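Local coordinates for protein protease 2A (Rhinovirus C, PDB 5X45) that probably acts as a chymotrypsin-like cysteine protease of the virus, cleaving the viral polyprotein, and carries a structural zinc ion, at residues A32-L37 against I91-L96. Sequence-based numbering, arbitrary orientation.
Sequences ALTADL and IQYNLL
Thr-34 meets Tyr-93 where a β-hairpin turn touches strand 90-93, paired with 78-81, a worked example of how, in a chymotrypsin-like protease, a turn bearing a likely active-site residue packs on a neighbouring strand. The turn, type I from Ala-32 to Ala-35 and closed by a G1 β-bulge at Asp-36, links strands 28-32 and 37-41. One backbone bond ties it to strand 90-93: Tyr-93 N donates to Thr-34 O (2.9 Å), lying nearly in line with the carbonyl (C=O...N 171°). The same oxygen takes a CA-H...O contact from Gln-92 CA at 3.1 Å.

Side chains flank this link. Thr-34 presents CB to the edge of the Tyr-93 ring, near its plane and 3.6 Å from CD2, while CG2 lies 4.0 Å from CE2; Ile-91 CG2 sits over the rim of one face. Gln-92 runs extended beyond CG, passing Thr-34 O and bringing its amide to the flank of Asp-36. The amide makes its hydrogen bonds elsewhere, OE1 with Thr-122 OG1, which also bonds Asp-36 OD2 weakly, and NE2 with His-90.

With CG anti to the backbone N (chi1 -170°), Asp-36 turns its carboxylate away from this amide, OD1 bonding Tyr-87 OH and OD2 weakly His-20 ND1. The latter pairing is consistent with the Asp-His part of the family's catalytic triad. What Asp-36 offers Gln-92 is its methylene: CB rests 3.5 Å from NE2.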
# COMPACT_ATOMS: atom_id res chain seq x y z
N ALA A 32 2.73 8.83 8.46
CA ALA A 32 4.02 8.94 7.79
C ALA A 32 3.86 9.30 6.32
O ALA A 32 3.61 8.43 5.49
CB ALA A 32 4.80 7.62 7.94
N LEU A 33 4.02 10.58 5.99
CA LEU A 33 3.90 11.06 4.61
C LEU A 33 5.06 10.60 3.73
O LEU A 33 4.93 10.54 2.50
CB LEU A 33 3.76 12.58 4.58
CG LEU A 33 2.38 13.21 4.90
CD1 LEU A 33 1.57 12.54 6.01
CD2 LEU A 33 2.49 14.72 5.11
N THR A 34 6.17 10.24 4.35
CA THR A 34 7.31 9.70 3.62
C THR A 34 7.02 8.26 3.19
O THR A 34 7.81 7.63 2.48
CB THR A 34 8.61 9.76 4.45
OG1 THR A 34 8.36 9.27 5.78
CG2 THR A 34 9.13 11.18 4.52
N ALA A 35 5.89 7.74 3.65
CA ALA A 35 5.41 6.44 3.21
C ALA A 35 3.98 6.53 2.68
O ALA A 35 3.37 5.51 2.37
CB ALA A 35 5.49 5.43 4.35
N ASP A 36 3.47 7.76 2.61
CA ASP A 36 2.08 8.03 2.21
C ASP A 36 1.12 7.11 2.98
O ASP A 36 0.21 6.50 2.41
CB ASP A 36 1.90 7.86 0.70
CG ASP A 36 0.55 8.34 0.21
OD1 ASP A 36 -0.05 9.19 0.91
OD2 ASP A 36 0.08 7.88 -0.86
N LEU A 37 1.33 7.04 4.29
CA LEU A 37 0.65 6.04 5.11
C LEU A 37 0.03 6.63 6.35
O LEU A 37 0.67 7.39 7.07
CB LEU A 37 1.63 4.94 5.53
CG LEU A 37 1.03 3.81 6.35
CD1 LEU A 37 0.08 2.95 5.51
CD2 LEU A 37 2.14 2.96 6.96
N ILE A 91 10.39 12.16 -2.15
CA ILE A 91 10.97 10.85 -1.87
C ILE A 91 10.07 10.05 -0.93
O ILE A 91 9.57 10.59 0.05
CB ILE A 91 12.38 10.95 -1.25
CG1 ILE A 91 13.34 11.72 -2.16
CG2 ILE A 91 12.91 9.56 -0.92
CD1 ILE A 91 13.34 11.30 -3.60
N GLN A 92 9.88 8.77 -1.22
CA GLN A 92 9.21 7.87 -0.30
C GLN A 92 10.15 6.72 0.09
O GLN A 92 11.13 6.46 -0.59
CB GLN A 92 7.90 7.33 -0.92
CG GLN A 92 6.75 8.33 -0.83
CD GLN A 92 5.39 7.72 -1.16
OE1 GLN A 92 5.17 6.52 -0.99
NE2 GLN A 92 4.46 8.56 -1.61
N TYR A 93 9.85 6.08 1.21
CA TYR A 93 10.72 5.05 1.78
C TYR A 93 10.05 3.68 1.84
O TYR A 93 8.82 3.58 1.84
CB TYR A 93 11.20 5.47 3.17
CG TYR A 93 12.08 6.70 3.13
CD1 TYR A 93 13.45 6.60 2.90
CD2 TYR A 93 11.54 7.97 3.27
CE1 TYR A 93 14.26 7.73 2.83
CE2 TYR A 93 12.33 9.10 3.20
CZ TYR A 93 13.70 8.97 2.99
OH TYR A 93 14.49 10.09 2.92
N ASN A 94 10.87 2.63 1.86
CA ASN A 94 10.39 1.25 1.96
C ASN A 94 9.39 0.86 0.88
O ASN A 94 8.22 0.62 1.15
CB ASN A 94 9.79 0.99 3.35
CG ASN A 94 10.82 1.16 4.46
OD1 ASN A 94 10.69 2.04 5.31
ND2 ASN A 94 11.84 0.31 4.47
N LEU A 95 9.87 0.80 -0.36
CA LEU A 95 9.01 0.44 -1.46
C LEU A 95 9.31 -0.94 -2.02
O LEU A 95 10.45 -1.39 -2.04
CB LEU A 95 9.10 1.48 -2.58
CG LEU A 95 8.41 2.76 -2.10
CD1 LEU A 95 9.44 3.83 -1.79
CD2 LEU A 95 7.34 3.24 -3.07
N LEU A 96 8.24 -1.58 -2.48
CA LEU A 96 8.35 -2.75 -3.33
C LEU A 96 8.01 -2.34 -4.75
O LEU A 96 7.01 -1.69 -4.99
CB LEU A 96 7.42 -3.85 -2.83
CG LEU A 96 7.71 -4.31 -1.41
CD1 LEU A 96 6.45 -4.87 -0.77
CD2 LEU A 96 8.83 -5.34 -1.41